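Local coordinates for Lmo1340 protein (Listeria monocytogenes, PDB 4NLM) that is of unknown function but probably a surface lipoprotein of the YqgU family, built around a six-bladed beta-propeller domain, at residues S90-Q95 with L104-E109; L135-Y140 with I149-Y154. All blocks are in the same frame, centred on the assembly; numbering follows the deposited sequence.

Contact 1 (S90-Q95 with L104-E109)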
ATOM      1  N   SER A  90       6.303  19.052   8.195  0.50 15.15           N
ATOM      2  CA  SER A  90       6.970  18.200   7.213  0.50 15.74           C
ATOM      3  C   SER A  90       6.212  16.880   7.118  0.50 14.08           C
ATOM      4  O   SER A  90       5.963  16.236   8.132  0.50 17.07           O
ATOM      5  CB  SER A  90       8.414  17.965   7.647  0.50 14.77           C
ATOM      6  OG  SER A  90       9.072  17.077   6.773  0.50 16.89           O
ATOM      7  N   ILE A  91       5.818  16.480   5.914  1.00 15.25           N
ATOM      8  CA  ILE A  91       5.006  15.275   5.758  1.00 14.97           C
ATOM      9  C   ILE A  91       5.884  14.053   5.697  1.00 13.98           C
ATOM     10  O   ILE A  91       6.787  13.986   4.856  1.00 17.77           O
ATOM     11  CB  ILE A  91       4.175  15.325   4.437  1.00 15.86           C
ATOM     12  CG1 ILE A  91       3.410  16.656   4.268  1.00 17.85           C
ATOM     13  CG2 ILE A  91       3.227  14.154   4.359  1.00 16.60           C
ATOM     14  CD1 ILE A  91       2.434  16.965   5.373  1.00 17.99           C
ATOM     15  N   SER A  92       5.636  13.097   6.565  1.00 12.58           N
ATOM     16  CA  SER A  92       6.373  11.856   6.572  1.00 13.88           C
ATOM     17  C   SER A  92       5.555  10.715   5.958  1.00 13.12           C
ATOM     18  O   SER A  92       6.086   9.935   5.177  1.00 17.87           O
ATOM     19  CB  SER A  92       6.738  11.511   8.005  1.00 16.33           C
ATOM     20  OG  SER A  92       7.398  12.616   8.615  1.00 24.32           O
ATOM     21  N   GLU A  93       4.283  10.591   6.352  1.00 11.76           N
ATOM     22  CA  GLU A  93       3.408   9.563   5.789  1.00 12.62           C
ATOM     23  C   GLU A  93       1.964  10.043   5.789  1.00  9.89           C
ATOM     24  O   GLU A  93       1.546  10.733   6.716  1.00 11.11           O
ATOM     25  CB  GLU A  93       3.483   8.261   6.613  1.00 16.06           C
ATOM     26  CG  GLU A  93       2.493   7.137   6.236  1.00 20.50           C
ATOM     27  CD  GLU A  93       2.847   6.416   4.936  1.00 25.62           C
ATOM     28  OE1 GLU A  93       3.770   6.858   4.216  1.00 33.61           O
ATOM     29  OE2 GLU A  93       2.183   5.398   4.619  1.00 27.75           O
ATOM     30  N   VAL A  94       1.225   9.650   4.752  1.00  9.96           N
ATOM     31  CA  VAL A  94      -0.220   9.889   4.661  1.00 10.23           C
ATOM     32  C   VAL A  94      -0.856   8.605   4.218  1.00  9.63           C
ATOM     33  O   VAL A  94      -0.434   8.042   3.214  1.00 10.98           O
ATOM     34  CB  VAL A  94      -0.584  10.982   3.647  1.00 12.78           C
ATOM     35  CG1 VAL A  94      -2.058  11.295   3.693  1.00 13.56           C
ATOM     36  CG2 VAL A  94       0.252  12.248   3.838  1.00 16.49           C
ATOM     37  N   GLN A  95      -1.856   8.154   4.935  1.00  9.90           N
ATOM     38  CA  GLN A  95      -2.616   6.967   4.528  1.00 10.51           C
ATOM     39  C   GLN A  95      -4.094   7.234   4.660  1.00 10.41           C
ATOM     40  O   GLN A  95      -4.538   8.012   5.512  1.00 12.03           O
ATOM     41  CB  GLN A  95      -2.287   5.768   5.395  1.00 11.93           C
ATOM     42  CG  GLN A  95      -0.935   5.161   5.154  1.00 16.20           C
ATOM     43  CD  GLN A  95      -0.808   3.792   5.810  1.00 17.32           C
ATOM     44  OE1 GLN A  95      -1.816   3.138   6.159  1.00 20.82           O
ATOM     45  NE2 GLN A  95       0.402   3.344   5.953  1.00 17.93           N
ATOM     46  N   LEU A 104      -4.661   9.150   8.088  1.00  9.41           N
ATOM     47  CA  LEU A 104      -3.567   9.203   9.036  1.00  9.79           C
ATOM     48  C   LEU A 104      -2.517  10.120   8.446  1.00  9.24           C
ATOM     49  O   LEU A 104      -2.102   9.941   7.290  1.00 10.29           O
ATOM     50  CB  LEU A 104      -2.931   7.846   9.203  1.00 10.75           C
ATOM     51  CG  LEU A 104      -1.565   7.811   9.856  1.00 12.97           C
ATOM     52  CD1 LEU A 104      -1.632   8.153  11.312  1.00 15.26           C
ATOM     53  CD2 LEU A 104      -0.930   6.457   9.665  1.00 15.93           C
ATOM     54  N   LEU A 105      -2.125  11.122   9.215  1.00  9.64           N
ATOM     55  CA  LEU A 105      -1.042  12.004   8.836  1.00  9.62           C
ATOM     56  C   LEU A 105       0.038  11.897   9.886  1.00  9.68           C
ATOM     57  O   LEU A 105      -0.204  12.142  11.075  1.00 11.52           O
ATOM     58  CB  LEU A 105      -1.509  13.460   8.768  1.00 11.36           C
ATOM     59  CG  LEU A 105      -0.434  14.481   8.423  1.00 15.78           C
ATOM     60  CD1 LEU A 105       0.150  14.219   7.051  1.00 18.13           C
ATOM     61  CD2 LEU A 105      -1.041  15.864   8.515  1.00 18.42           C
ATOM     62  N   TYR A 106       1.236  11.537   9.443  1.00  9.78           N
ATOM     63  CA  TYR A 106       2.405  11.521  10.297  1.00 10.02           C
ATOM     64  C   TYR A 106       3.283  12.653   9.791  1.00 10.24           C
ATOM     65  O   TYR A 106       3.720  12.637   8.628  1.00 10.52           O
ATOM     66  CB  TYR A 106       3.104  10.176  10.219  1.00 10.49           C
ATOM     67  CG  TYR A 106       4.354  10.024  11.056  1.00 10.64           C
ATOM     68  CD1 TYR A 106       4.428  10.497  12.368  1.00 11.41           C
ATOM     69  CD2 TYR A 106       5.489   9.419  10.526  1.00 11.72           C
ATOM     70  CE1 TYR A 106       5.551  10.328  13.130  1.00 13.07           C
ATOM     71  CE2 TYR A 106       6.617   9.253  11.295  1.00 13.51           C
ATOM     72  CZ  TYR A 106       6.653   9.717  12.584  1.00 13.61           C
ATOM     73  OH  TYR A 106       7.808   9.580  13.359  1.00 15.79           O
ATOM     74  N   SER A 107       3.520  13.647  10.635  1.00 10.62           N
ATOM     75  CA  SER A 107       4.238  14.819  10.229  1.00 11.55           C
ATOM     76  C   SER A 107       5.101  15.347  11.371  1.00 11.71           C
ATOM     77  O   SER A 107       4.913  14.999  12.514  1.00 13.34           O
ATOM     78  CB  SER A 107       3.294  15.909   9.747  1.00 13.52           C
ATOM     79  OG  SER A 107       2.408  16.362  10.753  1.00 14.73           O
ATOM     80  N   ALA A 108       6.079  16.193  11.035  1.00 13.06           N
ATOM     81  CA  ALA A 108       6.991  16.729  12.025  1.00 14.73           C
ATOM     82  C   ALA A 108       7.011  18.247  11.998  1.00 16.17           C
ATOM     83  O   ALA A 108       7.082  18.877  10.946  1.00 15.81           O
ATOM     84  CB  ALA A 108       8.395  16.184  11.833  1.00 18.20           C
ATOM     85  N   GLU A 109       6.919  18.826  13.183  1.00 17.49           N
ATOM     86  CA  GLU A 109       6.985  20.273  13.332  1.00 19.68           C
ATOM     87  C   GLU A 109       8.437  20.727  13.462  1.00 23.00           C
ATOM     88  O   GLU A 109       8.767  21.882  13.153  1.00 30.07           O
ATOM     89  CB  GLU A 109       6.165  20.701  14.562  1.00 23.93           C
ATOM     90  CG  GLU A 109       6.404  22.122  15.054  1.00 31.12           C
ATOM     91  CD  GLU A 109       5.686  22.451  16.355  1.00 32.89           C
ATOM     92  OE1 GLU A 109       4.568  21.942  16.586  1.00 38.61           O
ATOM     93  OE2 GLU A 109       6.236  23.249  17.146  1.00 43.10           O
TER

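Contact 2 (L135-Y140 with I149-Y154)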
ATOM      1  N   LEU A 135      10.764   9.841  13.761  1.00 18.90           N
ATOM      2  CA  LEU A 135      11.486   8.643  13.476  1.00 19.79           C
ATOM      3  C   LEU A 135      10.863   7.930  12.301  1.00 17.70           C
ATOM      4  O   LEU A 135       9.643   8.007  12.055  1.00 17.39           O
ATOM      5  CB  LEU A 135      11.406   7.732  14.680  1.00 24.33           C
ATOM      6  CG  LEU A 135      12.054   8.332  15.919  1.00 28.71           C
ATOM      7  CD1 LEU A 135      11.672   7.480  17.095  1.00 32.74           C
ATOM      8  CD2 LEU A 135      13.572   8.439  15.787  1.00 34.56           C
ATOM      9  N   THR A 136      11.690   7.156  11.618  1.00 18.02           N
ATOM     10  CA  THR A 136      11.185   6.364  10.504  1.00 17.27           C
ATOM     11  C   THR A 136      10.189   5.356  10.993  1.00 15.67           C
ATOM     12  O   THR A 136      10.498   4.544  11.876  1.00 16.40           O
ATOM     13  CB  THR A 136      12.371   5.666   9.796  1.00 22.56           C
ATOM     14  OG1 THR A 136      13.304   6.650   9.354  1.00 27.57           O
ATOM     15  CG2 THR A 136      11.882   4.808   8.625  1.00 22.34           C
ATOM     16  N   THR A 137       9.021   5.369  10.354  1.00 15.78           N
ATOM     17  CA  THR A 137       7.894   4.558  10.821  1.00 15.54           C
ATOM     18  C   THR A 137       7.121   3.989   9.638  1.00 15.42           C
ATOM     19  O   THR A 137       6.875   4.677   8.641  1.00 19.03           O
ATOM     20  CB  THR A 137       6.947   5.438  11.649  1.00 15.87           C
ATOM     21  OG1 THR A 137       7.669   6.093  12.700  1.00 15.60           O
ATOM     22  CG2 THR A 137       5.833   4.615  12.247  1.00 14.98           C
ATOM     23  N   THR A 138       6.679   2.750   9.797  1.00 13.70           N
ATOM     24  CA  THR A 138       5.843   2.097   8.795  1.00 12.73           C
ATOM     25  C   THR A 138       4.513   1.772   9.471  1.00 12.84           C
ATOM     26  O   THR A 138       4.503   1.180  10.557  1.00 13.46           O
ATOM     27  CB  THR A 138       6.497   0.810   8.233  1.00 14.59           C
ATOM     28  OG1 THR A 138       7.797   1.122   7.754  1.00 17.74           O
ATOM     29  CG2 THR A 138       5.668   0.202   7.113  1.00 15.44           C
ATOM     30  N   PHE A 139       3.387   2.098   8.826  1.00 11.74           N
ATOM     31  CA  PHE A 139       2.086   1.991   9.428  1.00 12.27           C
ATOM     32  C   PHE A 139       1.207   0.928   8.804  1.00 11.40           C
ATOM     33  O   PHE A 139       1.171   0.829   7.582  1.00 13.05           O
ATOM     34  CB  PHE A 139       1.338   3.326   9.333  1.00 12.49           C
ATOM     35  CG  PHE A 139       1.975   4.464  10.064  1.00 12.63           C
ATOM     36  CD1 PHE A 139       2.929   5.248   9.436  1.00 14.32           C
ATOM     37  CD2 PHE A 139       1.617   4.776  11.363  1.00 13.40           C
ATOM     38  CE1 PHE A 139       3.523   6.308  10.090  1.00 16.60           C
ATOM     39  CE2 PHE A 139       2.222   5.844  12.008  1.00 14.49           C
ATOM     40  CZ  PHE A 139       3.175   6.622  11.372  1.00 14.97           C
ATOM     41  N   TYR A 140       0.422   0.202   9.621  1.00 11.07           N
ATOM     42  CA  TYR A 140      -0.474  -0.867   9.187  1.00 11.03           C
ATOM     43  C   TYR A 140      -1.827  -0.616   9.817  1.00 10.48           C
ATOM     44  O   TYR A 140      -2.000  -0.800  11.029  1.00 10.77           O
ATOM     45  CB  TYR A 140       0.081  -2.216   9.618  1.00 12.11           C
ATOM     46  CG  TYR A 140       1.421  -2.502   8.998  1.00 12.82           C
ATOM     47  CD1 TYR A 140       1.519  -3.082   7.757  1.00 14.42           C
ATOM     48  CD2 TYR A 140       2.587  -2.132   9.621  1.00 13.50           C
ATOM     49  CE1 TYR A 140       2.728  -3.339   7.163  1.00 15.89           C
ATOM     50  CE2 TYR A 140       3.812  -2.360   9.025  1.00 15.68           C
ATOM     51  CZ  TYR A 140       3.865  -2.984   7.802  1.00 15.83           C
ATOM     52  OH  TYR A 140       5.057  -3.229   7.179  1.00 18.57           O
ATOM     53  N   ILE A 149      -4.204   1.109  14.673  1.00 10.65           N
ATOM     54  CA  ILE A 149      -3.114   1.287  13.736  1.00 11.66           C
ATOM     55  C   ILE A 149      -1.869   0.756  14.402  1.00 10.09           C
ATOM     56  O   ILE A 149      -1.440   1.234  15.476  1.00 12.56           O
ATOM     57  CB  ILE A 149      -2.939   2.749  13.315  1.00 12.94           C
ATOM     58  CG1 ILE A 149      -4.218   3.285  12.672  1.00 13.99           C
ATOM     59  CG2 ILE A 149      -1.798   2.893  12.309  1.00 14.79           C
ATOM     60  CD1 ILE A 149      -4.152   4.760  12.338  1.00 16.41           C
HETATM   61  N   MSE A 150      -1.260  -0.234  13.774  1.00 10.20           N
HETATM   62  CA  MSE A 150      -0.017  -0.785  14.260  1.00 10.72           C
HETATM   63  C   MSE A 150       1.112  -0.113  13.495  1.00 10.62           C
HETATM   64  O   MSE A 150       0.969   0.229  12.321  1.00 12.11           O
HETATM   65  CB  MSE A 150      -0.051  -2.293  14.004  1.00 15.50           C
HETATM   66  CG  MSE A 150       1.243  -3.069  14.183  1.00 19.70           C
HETATM   67 SE   MSE A 150       0.783  -4.979  14.119  1.00 20.44          SE
HETATM   68  CE  MSE A 150       0.330  -5.224  12.211  1.00 18.17           C
ATOM     69  N   PHE A 151       2.261   0.081  14.119  1.00 10.35           N
ATOM     70  CA  PHE A 151       3.380   0.692  13.450  1.00 11.42           C
ATOM     71  C   PHE A 151       4.698   0.198  13.968  1.00 11.59           C
ATOM     72  O   PHE A 151       4.864  -0.140  15.155  1.00 12.24           O
ATOM     73  CB  PHE A 151       3.272   2.219  13.472  1.00 14.29           C
ATOM     74  CG  PHE A 151       3.103   2.810  14.821  1.00 14.28           C
ATOM     75  CD1 PHE A 151       4.215   3.197  15.531  1.00 16.23           C
ATOM     76  CD2 PHE A 151       1.855   3.054  15.347  1.00 17.92           C
ATOM     77  CE1 PHE A 151       4.118   3.748  16.789  1.00 22.91           C
ATOM     78  CE2 PHE A 151       1.740   3.624  16.609  1.00 24.02           C
ATOM     79  CZ  PHE A 151       2.868   3.964  17.323  1.00 24.76           C
ATOM     80  N   VAL A 152       5.623   0.147  13.017  1.00 12.07           N
ATOM     81  CA  VAL A 152       6.989  -0.239  13.248  1.00 12.58           C
ATOM     82  C   VAL A 152       7.837   1.026  13.247  1.00 12.15           C
ATOM     83  O   VAL A 152       7.837   1.766  12.251  1.00 13.72           O
ATOM     84  CB  VAL A 152       7.467  -1.210  12.154  1.00 13.73           C
ATOM     85  CG1 VAL A 152       8.897  -1.652  12.440  1.00 15.61           C
ATOM     86  CG2 VAL A 152       6.530  -2.408  12.064  1.00 16.36           C
ATOM     87  N   THR A 153       8.546   1.261  14.347  0.50 12.18           N
ATOM     88  CA  THR A 153       9.456   2.400  14.455  0.50 13.29           C
ATOM     89  C   THR A 153      10.896   1.929  14.495  0.50 15.96           C
ATOM     90  O   THR A 153      11.221   0.923  15.127  0.50 17.03           O
ATOM     91  CB  THR A 153       9.178   3.235  15.716  0.50 14.33           C
ATOM     92  OG1 THR A 153       9.106   2.380  16.866  0.50 13.38           O
ATOM     93  CG2 THR A 153       7.885   3.985  15.588  0.50 13.11           C
ATOM     94  N   TYR A 154      11.749   2.663  13.788  1.00 14.82           N
ATOM     95  CA  TYR A 154      13.159   2.330  13.680  1.00 16.61           C
ATOM     96  C   TYR A 154      14.032   3.415  14.299  1.00 15.26           C
ATOM     97  O   TYR A 154      13.724   4.599  14.159  1.00 17.73           O
ATOM     98  CB  TYR A 154      13.573   2.243  12.211  1.00 17.74           C
ATOM     99  CG  TYR A 154      12.910   1.158  11.423  1.00 19.65           C
ATOM    100  CD1 TYR A 154      11.683   1.376  10.807  1.00 18.72           C
ATOM    101  CD2 TYR A 154      13.479  -0.100  11.321  1.00 21.40           C
ATOM    102  CE1 TYR A 154      11.075   0.383  10.068  1.00 18.34           C
ATOM    103  CE2 TYR A 154      12.864  -1.110  10.595  1.00 22.14           C
ATOM    104  CZ  TYR A 154      11.672  -0.855   9.960  1.00 19.08           C
ATOM    105  OH  TYR A 154      11.051  -1.841   9.232  1.00 22.23           O
TER
HETATM  106  O   HOH W   1      14.330   6.725  12.612  1.00 22.14           O
HETATM  107  O   HOH W   2       9.168  -1.194   7.541  1.00 22.17           O

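Contact 1 (S90-Q95 with L104-E109)
Y106 is opposed by two residues at once, S92 and E93, and this classic beta bulge shapes the antiparallel pairing of 90-95 with 104-108. The carbonyl of Y106 takes two backbone N-H groups: S92 N lies 2.9 Å from Y106 O, and E93 N reaches the same oxygen at 3.1 Å, in the carbonyl plane and on a lone pair. Y106 N answers to E93 O with an almost straight bond (179° at the hydrogen). S90 with A108 and Q95 with L104 exchange paired backbone bonds on the two flanks, and the register slips by one residue between them.

Apolar contacts gather on the face carrying I91, V94 and L105. There L105 CD1 sits against both neighbours, 3.9 Å from I91 CD1 and 3.8 Å from V94 CG2; the I91 and L105 side chains cross at about a right angle.

At the bulge, S92 points toward the partner strand, and its CB comes 3.5 Å from Y106 CD2, obliquely to the ring. On the E93 face, Q95 NE2 donates to the anti lone pair of E93 OE2 (3.0 Å), with the oxygen nearly in the amide plane; the same NE2 also reaches F139 O of strand 137-141. The bend of E93 at chi2 (74°) carries the carboxylate to that amide.

In the fold this is the hairpin 90-96/102-108 of a four-stranded sheet. Strand 114-120 pairs with the far side of 102-108, strands 58-65 and 68-75 cover I91 and V94, and strand 137-141 packs on L104 and Y106.

Contact 2 (L135-Y140 with I149-Y154)
F139 and F151 run alongside each other from the same face of the hairpin, with ring centroids 5.8 Å apart and planes at 45°. The CD2 corner of F139 drops into the notch between F151 CB, 3.7 Å from F139 CD2 and oblique to the ring, and I149 CG2, which meets the ring at its edge near the plane. T137 CG2 covers one face of the F139 ring, offset toward the rim, and also wedges against F151, 3.7 Å from F151 CB. T153 CG2 fills in at the edge of the F151 ring, in plane. With chi1 at 54° the F151 ring swings away from 135-140, toward E163 and W165 of strand 159-166, and F151 meets F139 through its CB.

On the other face of the hairpin Y140 packs against M150 and V152. The selenomethionine chain bends at chi3, and M150 CE comes to 4.0 Å from Y140 CB, while V152 CG2 approaches Y140 CE2 obliquely. At the other end Y154 presents its ring edge to T136 O, and a water joins Y154 OH (2.6 Å) to T138 OG1 (2.7 Å). A second water bridges T136 N and Y154 O.

Five backbone hydrogen bonds hold the strands in register, among them T138 N to V152 O at 2.9 Å. Strand 137-141 is an edge strand of the sheet 137-141, 148-155, 159-166, 171-174, an up-and-down meander whose first half is this hairpin, as in the blades of a beta propeller.

How the contacts relate
Contacts 1 and 2 are the opening hairpins of two consecutive four-stranded antiparallel sheets, in series along the chain, with centres about 12 Å apart. They meet directly. Y106 OH of contact 1 is 2.7 Å from L135 O of contact 2, a probable hydrogen bond, and Q95 NE2 probably donates to F139 O at 3.1 Å, so that this amide serves E93 and the next sheet together. Between these polar links L104 CD2 packs 3.5 Å from F139 CD2, and the rings of Y106 and F139 meet edge-to-face. Such contacts between successive sheets are consistent with adjoining blades of the predicted six-bladed propeller.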